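Local coordinates for spindle assembly abnormal protein 6 (Caenorhabditis elegans, PDB 4G79) that forms the central scaffold of centrioles, setting their ninefold symmetry, with its globular N-terminal domain, the part present here, linking coiled-coil homodimers into the central ring or spiral, at residues S5-F10 / I40-R44; I15-P21 / I107-A113; L71-Q77 / D88-F92; N116-L122 / F134-A140. All coordinates share one frame; numbering follows the deposited sequence. Where two conformers were deposited one is given.

Contact 1 (S5-F10 / I40-R44); sequences SKIALF and ISEQR
Leu9 and Phe10 both direct their backbone N-H groups at the carbonyl of Ile40, a classic beta bulge in the antiparallel hairpin of strands 7-21 and 29-44. Leu9 N lies 2.8 Å from Ile40 O, Phe10 N donates to the same oxygen, and Ile40 N answers with a bond to Phe10 O. This is the tightly packed end: Phe10 CB rests 4.0 Å from Ile40 CB, and with CG anti to the backbone N (chi1 -179°) the Phe10 ring leads away from Ile40 onto Ile97, Leu100 and Leu101 of helix 92-102. Bulky apolar residues suit this buried side.

Toward Ser5 the hairpin becomes more open to solvent, and long polar chains with apolar stems take over. Ile7 and Glu42, joined by backbone bonds in both directions, lie side by side, with Ile7 CB 3.8 Å from Glu42 CG. Lys6 runs extended alongside Gln43, bringing its CE to 3.3 Å from Ser41 OG, while its ammonium group forms a salt bridge with Glu56. Ahead of strand 7-21 a side chain stands in for a backbone acceptor: Arg44 N donates to Ser5 OG at 2.9 Å, with 167° at the hydrogen.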
# COMPACT_ATOMS: atom_id res chain seq x y z
N SER A 5 -15.42 -22.50 21.88
CA SER A 5 -14.20 -22.70 21.09
C SER A 5 -13.38 -21.41 21.00
O SER A 5 -12.25 -21.43 20.50
CB SER A 5 -14.57 -23.16 19.69
OG SER A 5 -15.04 -22.08 18.89
N LYS A 6 -13.96 -20.29 21.44
CA LYS A 6 -13.35 -18.96 21.34
C LYS A 6 -12.08 -18.80 22.18
O LYS A 6 -12.08 -19.04 23.39
CB LYS A 6 -14.37 -17.87 21.71
CG LYS A 6 -14.10 -16.53 21.02
CD LYS A 6 -15.16 -15.47 21.41
CE LYS A 6 -15.28 -14.39 20.35
NZ LYS A 6 -16.06 -13.22 20.81
N ILE A 7 -10.99 -18.37 21.53
CA ILE A 7 -9.70 -18.09 22.15
C ILE A 7 -9.38 -16.60 21.92
O ILE A 7 -9.20 -16.18 20.77
CB ILE A 7 -8.56 -19.00 21.62
CG1 ILE A 7 -8.85 -20.50 21.92
CG2 ILE A 7 -7.20 -18.56 22.19
CD1 ILE A 7 -8.27 -21.48 20.86
N ALA A 8 -9.27 -15.82 23.01
CA ALA A 8 -8.94 -14.40 22.94
C ALA A 8 -7.48 -14.24 22.55
O ALA A 8 -6.62 -14.93 23.11
CB ALA A 8 -9.22 -13.72 24.27
N LEU A 9 -7.19 -13.42 21.54
CA LEU A 9 -5.82 -13.24 21.07
C LEU A 9 -5.31 -11.85 21.36
O LEU A 9 -4.12 -11.67 21.55
CB LEU A 9 -5.70 -13.52 19.56
CG LEU A 9 -6.12 -14.92 19.04
CD1 LEU A 9 -6.09 -14.93 17.53
CD2 LEU A 9 -5.19 -16.02 19.55
N PHE A 10 -6.22 -10.87 21.42
CA PHE A 10 -5.90 -9.48 21.63
C PHE A 10 -7.12 -8.77 22.16
O PHE A 10 -8.23 -9.01 21.67
CB PHE A 10 -5.44 -8.85 20.28
CG PHE A 10 -5.04 -7.39 20.32
CD1 PHE A 10 -5.98 -6.39 20.14
CD2 PHE A 10 -3.70 -7.02 20.40
CE1 PHE A 10 -5.61 -5.03 20.14
CE2 PHE A 10 -3.31 -5.67 20.34
CZ PHE A 10 -4.27 -4.68 20.22
N ILE A 40 -9.46 -9.28 19.10
CA ILE A 40 -9.17 -10.26 18.04
C ILE A 40 -9.20 -11.60 18.71
O ILE A 40 -8.62 -11.77 19.79
CB ILE A 40 -7.84 -10.02 17.27
CG1 ILE A 40 -7.75 -8.56 16.72
CG2 ILE A 40 -7.66 -11.05 16.13
CD1 ILE A 40 -6.20 -8.14 16.26
N SER A 41 -9.94 -12.54 18.12
CA SER A 41 -10.03 -13.90 18.66
C SER A 41 -10.07 -14.91 17.54
O SER A 41 -10.25 -14.55 16.39
CB SER A 41 -11.30 -14.00 19.52
OG SER A 41 -12.46 -13.72 18.76
N GLU A 42 -9.82 -16.20 17.87
CA GLU A 42 -9.98 -17.28 16.93
C GLU A 42 -11.09 -18.16 17.46
O GLU A 42 -11.28 -18.26 18.68
CB GLU A 42 -8.68 -18.08 16.67
CG GLU A 42 -8.23 -18.95 17.82
CD GLU A 42 -6.96 -19.71 17.50
OE1 GLU A 42 -5.88 -19.15 17.74
OE2 GLU A 42 -7.05 -20.88 17.05
N GLN A 43 -11.87 -18.73 16.55
CA GLN A 43 -12.99 -19.59 16.93
C GLN A 43 -13.28 -20.59 15.86
O GLN A 43 -12.86 -20.45 14.72
CB GLN A 43 -14.27 -18.76 17.24
CG GLN A 43 -14.84 -18.01 16.01
CD GLN A 43 -15.93 -17.04 16.38
OE1 GLN A 43 -15.97 -16.51 17.48
NE2 GLN A 43 -16.80 -16.73 15.43
N ARG A 44 -14.05 -21.59 16.24
CA ARG A 44 -14.48 -22.63 15.33
C ARG A 44 -15.85 -22.26 14.76
O ARG A 44 -16.78 -21.96 15.53
CB ARG A 44 -14.51 -23.98 16.10
CG ARG A 44 -14.76 -25.21 15.27
CD ARG A 44 -14.74 -26.46 16.13
NE ARG A 44 -15.25 -27.64 15.42
CZ ARG A 44 -14.53 -28.70 15.10
NH1 ARG A 44 -13.23 -28.74 15.39
NH2 ARG A 44 -15.09 -29.73 14.47

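Contact 2 (I15-P21 / I107-A113); sequences IASLLQP and INIILDA
The flat amide of Asn108 leans toward Ser17 with its oxygen leading, so that OD1 lies 3.5 Å from Ser17 CB; the same oxygen is hydrogen-bonded to a glycerol, probably from the crystallisation liquor. At the other end the Gln20 amide travels alongside Leu111, its NE2 4.0 Å from Leu111 CD2. The puckered Pro21 ring follows, touching Ala113 CB through CG and approaching Leu111 O with CD. Having no N-H, proline suits a place where the regular pairing stops.

Between these groups the peptides are zipped as parallel strands. Ser17 N donates to Ile107 O, Ile109 N to Ser17 O, Leu19 N to Ile109 O and Leu111 N to Leu19 O, each carbonyl being met nearly head-on. The pairing joins the first and last strands in the order of the seven-stranded sheet, 7-21 and 106-111, within the alpha-beta N-terminal domain of SAS-6. Leu18 CD1 packs 3.8 Å from Ile109 CG2; both residues are buried, and their apolar branches suit the core beside Phe65. On the more exposed face Leu19 and Ile110 point the same way, with Leu19 CD1 3.7 Å from Ile110 CG1. Where the strands part, water 1 accepts from Ile107 N and donates to Ile15 O, the latter at 2.7 Å. Water 2 donates to Ile107 O, already bonded to Ser17 N, and is also bonded to Ser17 OG.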
# COMPACT_ATOMS: atom_id res chain seq x y z
N ILE A 15 -6.19 4.19 20.29
CA ILE A 15 -6.63 5.48 19.77
C ILE A 15 -6.84 5.31 18.29
O ILE A 15 -5.96 4.81 17.61
CB ILE A 15 -5.62 6.66 20.07
CG1 ILE A 15 -5.20 6.78 21.57
CG2 ILE A 15 -6.09 7.99 19.49
CD1 ILE A 15 -6.23 6.67 22.61
N ALA A 16 -7.99 5.72 17.78
CA ALA A 16 -8.32 5.67 16.36
C ALA A 16 -8.83 6.99 15.84
O ALA A 16 -9.37 7.80 16.61
CB ALA A 16 -9.38 4.61 16.12
N SER A 17 -8.74 7.20 14.52
CA SER A 17 -9.37 8.38 13.93
C SER A 17 -10.73 7.93 13.43
O SER A 17 -10.82 6.98 12.65
CB SER A 17 -8.54 8.98 12.80
OG SER A 17 -7.39 9.65 13.30
N LEU A 18 -11.79 8.55 13.91
CA LEU A 18 -13.13 8.17 13.47
C LEU A 18 -13.64 9.21 12.49
O LEU A 18 -13.70 10.40 12.83
CB LEU A 18 -14.09 7.99 14.66
CG LEU A 18 -15.57 7.65 14.36
CD1 LEU A 18 -15.73 6.28 13.75
CD2 LEU A 18 -16.42 7.71 15.63
N LEU A 19 -13.98 8.75 11.29
CA LEU A 19 -14.54 9.61 10.24
C LEU A 19 -15.99 9.24 10.04
O LEU A 19 -16.30 8.05 9.90
CB LEU A 19 -13.76 9.49 8.91
CG LEU A 19 -12.22 9.39 8.96
CD1 LEU A 19 -11.65 9.04 7.61
CD2 LEU A 19 -11.59 10.67 9.46
N GLN A 20 -16.89 10.22 10.11
CA GLN A 20 -18.30 9.93 9.92
C GLN A 20 -18.97 11.11 9.18
O GLN A 20 -18.55 12.25 9.38
CB GLN A 20 -18.99 9.62 11.28
CG GLN A 20 -19.14 10.82 12.22
CD GLN A 20 -19.60 10.45 13.62
OE1 GLN A 20 -18.85 10.62 14.60
NE2 GLN A 20 -20.84 10.00 13.74
N PRO A 21 -19.99 10.86 8.32
CA PRO A 21 -20.65 11.98 7.62
C PRO A 21 -21.37 12.93 8.57
O PRO A 21 -21.70 12.54 9.70
CB PRO A 21 -21.64 11.28 6.69
CG PRO A 21 -21.90 9.96 7.32
CD PRO A 21 -20.59 9.56 7.95
N ILE A 107 -4.94 3.90 13.12
CA ILE A 107 -6.20 3.27 12.75
C ILE A 107 -7.21 4.30 12.28
O ILE A 107 -7.45 5.31 12.97
CB ILE A 107 -6.78 2.42 13.93
CG1 ILE A 107 -5.88 1.19 14.24
CG2 ILE A 107 -8.23 1.93 13.64
CD1 ILE A 107 -6.19 0.58 15.59
N ASN A 108 -7.86 4.03 11.15
CA ASN A 108 -9.01 4.84 10.72
C ASN A 108 -10.22 3.97 10.74
O ASN A 108 -10.17 2.83 10.26
CB ASN A 108 -8.89 5.43 9.32
CG ASN A 108 -7.92 6.55 9.12
OD1 ASN A 108 -7.41 7.14 10.07
ND2 ASN A 108 -7.63 6.83 7.86
N ILE A 109 -11.33 4.52 11.24
CA ILE A 109 -12.62 3.83 11.22
C ILE A 109 -13.56 4.77 10.47
O ILE A 109 -13.69 5.94 10.84
CB ILE A 109 -13.13 3.44 12.64
CG1 ILE A 109 -12.18 2.42 13.31
CG2 ILE A 109 -14.56 2.90 12.57
CD1 ILE A 109 -12.20 2.53 14.85
N ILE A 110 -14.10 4.31 9.34
CA ILE A 110 -14.99 5.12 8.54
C ILE A 110 -16.36 4.56 8.78
O ILE A 110 -16.64 3.43 8.39
CB ILE A 110 -14.57 5.15 7.04
CG1 ILE A 110 -13.12 5.68 6.87
CG2 ILE A 110 -15.55 5.96 6.20
CD1 ILE A 110 -12.26 4.73 6.31
N LEU A 111 -17.17 5.32 9.52
CA LEU A 111 -18.50 4.95 9.96
C LEU A 111 -19.55 5.27 8.93
O LEU A 111 -19.64 6.40 8.44
CB LEU A 111 -18.81 5.71 11.27
CG LEU A 111 -19.96 5.21 12.13
CD1 LEU A 111 -19.70 3.82 12.61
CD2 LEU A 111 -20.16 6.12 13.32
N ASP A 112 -20.41 4.27 8.64
CA ASP A 112 -21.57 4.43 7.75
C ASP A 112 -22.55 5.41 8.41
O ASP A 112 -22.63 5.45 9.64
CB ASP A 112 -22.22 3.06 7.51
CG ASP A 112 -23.55 3.10 6.80
OD1 ASP A 112 -23.61 3.69 5.70
OD2 ASP A 112 -24.53 2.56 7.35
N ALA A 113 -23.28 6.22 7.60
CA ALA A 113 -24.25 7.21 8.08
C ALA A 113 -25.27 6.61 9.07
O ALA A 113 -25.57 7.25 10.08
CB ALA A 113 -24.99 7.84 6.90
O HOH W 1 -4.77 5.84 15.40
O HOH W 2 -5.22 7.61 13.50

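Contact 3 (L71-Q77 / D88-F92); sequences LNNEKYQ and DFDAF
Gln77 NE2 serves several acceptors and probably reaches Phe89 through one of them. It donates to Asn73 OD1 at 2.9 Å, lying 46° out of that amide's carbonyl plane, and more weakly to Asn73 O; it also meets water 3, though that leg is too short to be taken literally. The water in turn accepts from Phe89 N at 2.8 Å, so it probably bridges helix 73-83 and the loop entering helix 92-102.

Phe89 packs against the start of the helix. A chi1 of 179° swings its ring back beside its own carbonyl carbon, where one face meets Asn73, whose CA sits 3.8 Å from the centroid as a CH-pi donor. Asn73 OD1 also comes close to Phe89 CB. Tyr76, one helical turn after Asn72, touches two rings: its CB is 3.5 Å from Phe89 CD1, and its CE1 lies over one face of Phe92, 3.4 Å from CG. The Tyr76 and Phe92 planes are inclined at 44°, completing an aromatic cluster with Phe89.

Asparagine suits position 72, where OD1 caps the helix by accepting from Lys75 N; Asp88 OD1 similarly takes Ala91 N in an Asx motif. Asn72 and Asp88 thus satisfy backbone N-H groups at turns into helical backbone, and the Tyr76 hydroxyl is bonded to Val87 O, so the tyrosine can bury its ring among phenylalanines while its polar end remains satisfied.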
# COMPACT_ATOMS: atom_id res chain seq x y z
N LEU A 71 -13.24 -13.84 9.73
CA LEU A 71 -12.39 -14.15 8.58
C LEU A 71 -12.01 -15.59 8.59
O LEU A 71 -11.30 -16.00 9.50
CB LEU A 71 -11.10 -13.33 8.68
CG LEU A 71 -10.88 -12.09 7.83
CD1 LEU A 71 -9.42 -11.63 7.98
CD2 LEU A 71 -11.07 -12.36 6.36
N ASN A 72 -12.37 -16.34 7.56
CA ASN A 72 -11.92 -17.73 7.44
C ASN A 72 -10.71 -17.76 6.47
O ASN A 72 -10.30 -16.70 5.99
CB ASN A 72 -13.08 -18.67 7.01
CG ASN A 72 -13.69 -18.38 5.66
OD1 ASN A 72 -13.16 -17.63 4.83
ND2 ASN A 72 -14.80 -19.02 5.37
N ASN A 73 -10.11 -18.95 6.21
CA ASN A 73 -8.95 -19.02 5.34
C ASN A 73 -9.25 -18.49 3.93
O ASN A 73 -8.41 -17.80 3.35
CB ASN A 73 -8.42 -20.44 5.28
CG ASN A 73 -7.14 -20.56 4.47
OD1 ASN A 73 -6.20 -19.79 4.64
ND2 ASN A 73 -7.11 -21.49 3.54
N GLU A 74 -10.41 -18.85 3.37
CA GLU A 74 -10.81 -18.47 2.01
C GLU A 74 -10.99 -16.94 1.88
O GLU A 74 -10.51 -16.36 0.89
CB GLU A 74 -12.11 -19.19 1.60
CG GLU A 74 -11.93 -20.70 1.47
CD GLU A 74 -11.89 -21.51 2.75
OE1 GLU A 74 -12.23 -20.97 3.84
OE2 GLU A 74 -11.52 -22.71 2.67
N LYS A 75 -11.64 -16.30 2.87
CA LYS A 75 -11.89 -14.86 2.88
C LYS A 75 -10.58 -14.12 3.08
O LYS A 75 -10.35 -13.09 2.44
CB LYS A 75 -12.92 -14.47 3.94
CG LYS A 75 -14.35 -14.84 3.56
CD LYS A 75 -15.35 -14.44 4.63
CE LYS A 75 -16.72 -14.99 4.30
NZ LYS A 75 -17.77 -14.48 5.23
N TYR A 76 -9.68 -14.69 3.90
CA TYR A 76 -8.34 -14.14 4.10
C TYR A 76 -7.55 -14.11 2.79
O TYR A 76 -6.79 -13.18 2.59
CB TYR A 76 -7.54 -14.91 5.15
CG TYR A 76 -6.15 -14.34 5.30
CD1 TYR A 76 -5.95 -13.11 5.91
CD2 TYR A 76 -5.06 -14.97 4.71
CE1 TYR A 76 -4.69 -12.52 5.94
CE2 TYR A 76 -3.79 -14.38 4.73
CZ TYR A 76 -3.61 -13.15 5.36
OH TYR A 76 -2.36 -12.60 5.44
N GLN A 77 -7.68 -15.15 1.93
CA GLN A 77 -6.96 -15.18 0.66
C GLN A 77 -7.35 -13.98 -0.22
O GLN A 77 -6.47 -13.40 -0.86
CB GLN A 77 -7.16 -16.50 -0.11
CG GLN A 77 -6.62 -17.76 0.59
CD GLN A 77 -5.26 -17.63 1.24
OE1 GLN A 77 -4.30 -17.09 0.67
NE2 GLN A 77 -5.14 -18.15 2.44
N ASP A 88 0.65 -15.86 5.47
CA ASP A 88 -0.49 -16.76 5.31
C ASP A 88 -1.50 -16.55 6.44
O ASP A 88 -1.26 -15.80 7.39
CB ASP A 88 -0.00 -18.24 5.26
CG ASP A 88 0.88 -18.65 6.42
OD1 ASP A 88 0.53 -18.34 7.57
OD2 ASP A 88 1.86 -19.37 6.18
N PHE A 89 -2.66 -17.21 6.33
CA PHE A 89 -3.73 -17.04 7.31
C PHE A 89 -3.30 -17.39 8.74
O PHE A 89 -3.69 -16.67 9.64
CB PHE A 89 -4.93 -17.88 6.86
CG PHE A 89 -6.14 -17.85 7.76
CD1 PHE A 89 -6.75 -16.63 8.09
CD2 PHE A 89 -6.68 -19.03 8.26
CE1 PHE A 89 -7.89 -16.61 8.89
CE2 PHE A 89 -7.81 -19.00 9.09
CZ PHE A 89 -8.41 -17.80 9.39
N ASP A 90 -2.49 -18.45 8.95
CA ASP A 90 -1.99 -18.90 10.25
C ASP A 90 -1.11 -17.82 10.93
O ASP A 90 -1.19 -17.59 12.13
CB ASP A 90 -1.17 -20.19 10.06
CG ASP A 90 -0.74 -20.86 11.36
OD1 ASP A 90 -1.59 -21.54 11.98
OD2 ASP A 90 0.44 -20.71 11.73
N ALA A 91 -0.23 -17.21 10.14
CA ALA A 91 0.71 -16.22 10.66
C ALA A 91 0.05 -14.84 10.82
O ALA A 91 0.48 -14.06 11.67
CB ALA A 91 1.90 -16.11 9.72
N PHE A 92 -0.99 -14.56 10.03
CA PHE A 92 -1.63 -13.24 10.02
C PHE A 92 -2.01 -12.70 11.40
O PHE A 92 -1.61 -11.56 11.65
CB PHE A 92 -2.84 -13.21 9.09
CG PHE A 92 -3.59 -11.90 9.07
CD1 PHE A 92 -3.02 -10.76 8.50
CD2 PHE A 92 -4.90 -11.83 9.52
CE1 PHE A 92 -3.74 -9.57 8.41
CE2 PHE A 92 -5.62 -10.64 9.44
CZ PHE A 92 -5.03 -9.51 8.91
O HOH W 3 -3.23 -18.57 3.91

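Contact 4 (N116-L122 / F134-A140); sequences NFCSFEL and FSIKLHA
Lys137 reaches over one face of the Phe117 ring, with NZ 4.2 Å from the centroid and 4° off the ring normal, a cation-pi contact. Its CE is nearer still, 3.8 Å from the same centroid, so a methylene and the charge share the face. A fully extended lysine chain makes this reach possible, while Phe117 meets it by holding CG between its backbone N and carbonyl carbon (chi1 57°). Lysine suits this exposed place, keeping its charge at the surface while its stem covers the ring.

The opposite face of the sheet is apolar, as befits the buried Phe120, Ile136 and Leu138. Phe120 CB touches Leu138 CD1 at 3.8 Å and packs more loosely on Ile136 CG2. Leu122 CD2 lies 3.9 Å from Phe134 CE1, and Phe134 CZ comes up to the edge of the Phe120 ring. Nearby, Cys118 SG, small and weakly polar, fits against Leu138 CB.

These side chains are carried by the antiparallel beta hairpin of strands 117-123 and 132-140. Backbone bonds run both ways between Cys118 and Leu138 and between Phe120 and Ile136; Leu122 N adds one to Phe134 O. At the far end Ala140 N donates to Asn116 O at 2.8 Å, from well above the carbonyl plane.

Farther out, Ile57 of strand 51-58 packs on Cys118, Phe120 and Leu138. Leu79 and His83 of helix 73-83 touch Phe134, whose ring also meets that of Phe92 edge-to-face. Before the strand, Asp112 OD2 accepts from Asn116 N.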
# COMPACT_ATOMS: atom_id res chain seq x y z
N ASN A 116 -24.56 0.97 10.09
CA ASN A 116 -24.81 -0.43 9.71
C ASN A 116 -23.49 -1.18 9.62
O ASN A 116 -23.43 -2.41 9.77
CB ASN A 116 -25.55 -0.51 8.37
CG ASN A 116 -27.00 -0.10 8.43
OD1 ASN A 116 -27.75 -0.48 9.34
ND2 ASN A 116 -27.44 0.65 7.42
N PHE A 117 -22.41 -0.42 9.38
CA PHE A 117 -21.06 -0.95 9.24
C PHE A 117 -20.02 0.16 9.37
O PHE A 117 -20.35 1.35 9.39
CB PHE A 117 -20.91 -1.64 7.86
CG PHE A 117 -21.22 -0.74 6.68
CD1 PHE A 117 -20.24 0.08 6.13
CD2 PHE A 117 -22.49 -0.73 6.11
CE1 PHE A 117 -20.53 0.92 5.05
CE2 PHE A 117 -22.78 0.11 5.03
CZ PHE A 117 -21.79 0.92 4.50
N CYS A 118 -18.76 -0.24 9.39
CA CYS A 118 -17.63 0.64 9.37
C CYS A 118 -16.51 -0.07 8.66
O CYS A 118 -16.50 -1.30 8.58
CB CYS A 118 -17.23 1.06 10.78
SG CYS A 118 -16.47 -0.26 11.75
N SER A 119 -15.56 0.70 8.15
CA SER A 119 -14.35 0.16 7.55
C SER A 119 -13.27 0.39 8.56
O SER A 119 -13.12 1.50 9.05
CB SER A 119 -14.05 0.85 6.22
OG SER A 119 -12.80 0.43 5.70
N PHE A 120 -12.60 -0.68 8.99
CA PHE A 120 -11.50 -0.61 9.92
C PHE A 120 -10.24 -0.63 9.04
O PHE A 120 -10.04 -1.59 8.29
CB PHE A 120 -11.55 -1.80 10.91
CG PHE A 120 -10.36 -1.94 11.83
CD1 PHE A 120 -9.23 -2.64 11.44
CD2 PHE A 120 -10.37 -1.36 13.10
CE1 PHE A 120 -8.13 -2.77 12.30
CE2 PHE A 120 -9.28 -1.52 13.97
CZ PHE A 120 -8.17 -2.20 13.55
N GLU A 121 -9.41 0.39 9.14
CA GLU A 121 -8.20 0.49 8.32
C GLU A 121 -6.99 0.60 9.20
O GLU A 121 -6.96 1.46 10.08
CB GLU A 121 -8.28 1.71 7.41
CG GLU A 121 -9.52 1.79 6.53
CD GLU A 121 -9.43 2.82 5.41
OE1 GLU A 121 -9.02 3.98 5.69
OE2 GLU A 121 -9.78 2.48 4.26
N LEU A 122 -6.01 -0.29 9.00
CA LEU A 122 -4.77 -0.29 9.77
C LEU A 122 -3.64 0.23 8.89
O LEU A 122 -3.50 -0.25 7.77
CB LEU A 122 -4.46 -1.71 10.29
CG LEU A 122 -3.21 -1.83 11.18
CD1 LEU A 122 -3.33 -0.93 12.41
CD2 LEU A 122 -3.04 -3.27 11.62
N PHE A 134 -4.05 -3.12 5.84
CA PHE A 134 -5.26 -3.73 5.30
C PHE A 134 -6.44 -2.94 5.79
O PHE A 134 -6.29 -2.07 6.64
CB PHE A 134 -5.37 -5.24 5.73
CG PHE A 134 -5.75 -5.51 7.17
CD1 PHE A 134 -4.78 -5.51 8.17
CD2 PHE A 134 -7.07 -5.78 7.53
CE1 PHE A 134 -5.13 -5.72 9.51
CE2 PHE A 134 -7.42 -6.00 8.87
CZ PHE A 134 -6.45 -5.97 9.85
N SER A 135 -7.59 -3.23 5.23
CA SER A 135 -8.86 -2.68 5.68
C SER A 135 -9.86 -3.83 5.65
O SER A 135 -9.74 -4.73 4.82
CB SER A 135 -9.31 -1.49 4.84
OG SER A 135 -9.66 -1.85 3.52
N ILE A 136 -10.82 -3.81 6.55
CA ILE A 136 -11.85 -4.83 6.61
C ILE A 136 -13.16 -4.16 6.96
O ILE A 136 -13.18 -3.25 7.78
CB ILE A 136 -11.44 -5.95 7.63
CG1 ILE A 136 -12.40 -7.17 7.57
CG2 ILE A 136 -11.21 -5.42 9.06
CD1 ILE A 136 -11.90 -8.46 8.25
N LYS A 137 -14.25 -4.59 6.31
CA LYS A 137 -15.58 -4.09 6.60
C LYS A 137 -16.14 -4.83 7.82
O LYS A 137 -16.24 -6.06 7.81
CB LYS A 137 -16.48 -4.27 5.37
CG LYS A 137 -17.87 -3.64 5.50
CD LYS A 137 -18.64 -3.76 4.20
CE LYS A 137 -20.02 -3.16 4.30
NZ LYS A 137 -20.68 -3.09 2.96
N LEU A 138 -16.49 -4.08 8.89
CA LEU A 138 -17.06 -4.67 10.10
C LEU A 138 -18.54 -4.35 10.11
O LEU A 138 -18.92 -3.22 9.84
CB LEU A 138 -16.36 -4.18 11.39
CG LEU A 138 -14.81 -4.29 11.40
CD1 LEU A 138 -14.26 -3.82 12.74
CD2 LEU A 138 -14.34 -5.74 11.20
N HIS A 139 -19.36 -5.34 10.39
CA HIS A 139 -20.81 -5.18 10.36
C HIS A 139 -21.38 -4.92 11.75
O HIS A 139 -20.86 -5.46 12.73
CB HIS A 139 -21.45 -6.44 9.75
CG HIS A 139 -20.92 -6.74 8.38
ND1 HIS A 139 -21.43 -6.11 7.26
CD2 HIS A 139 -19.90 -7.56 8.01
CE1 HIS A 139 -20.73 -6.58 6.24
NE2 HIS A 139 -19.80 -7.46 6.64
N ALA A 140 -22.49 -4.14 11.82
CA ALA A 140 -23.15 -3.84 13.09
C ALA A 140 -23.65 -5.13 13.75
O ALA A 140 -24.18 -6.01 13.07
CB ALA A 140 -24.30 -2.87 12.87

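Overall arrangement
From the N terminus, strand 7-21 enters contact 1 with its first residues and contact 2 with its last. Contact 1 closes first, when strand 29-44 returns beside it. Contact 2 closes only at 107-113, so the two cross along the chain; their centres lie about 25 Å apart, on opposite sides of the chain's centre. Inside the long loop closed by contact 2 nests contact 3, which closes a short loop, bringing the start of helix 73-83 against the residues leading into helix 92-102. Contact 4 follows as a separate hairpin: Asn108 and Ile110 of contact 2 pair with Glu121 and Ser119, Leu71, ending neighbouring strand 66-71, packs on Ile136, and Phe92 on Phe134 ties helix 92-102 to the sheet.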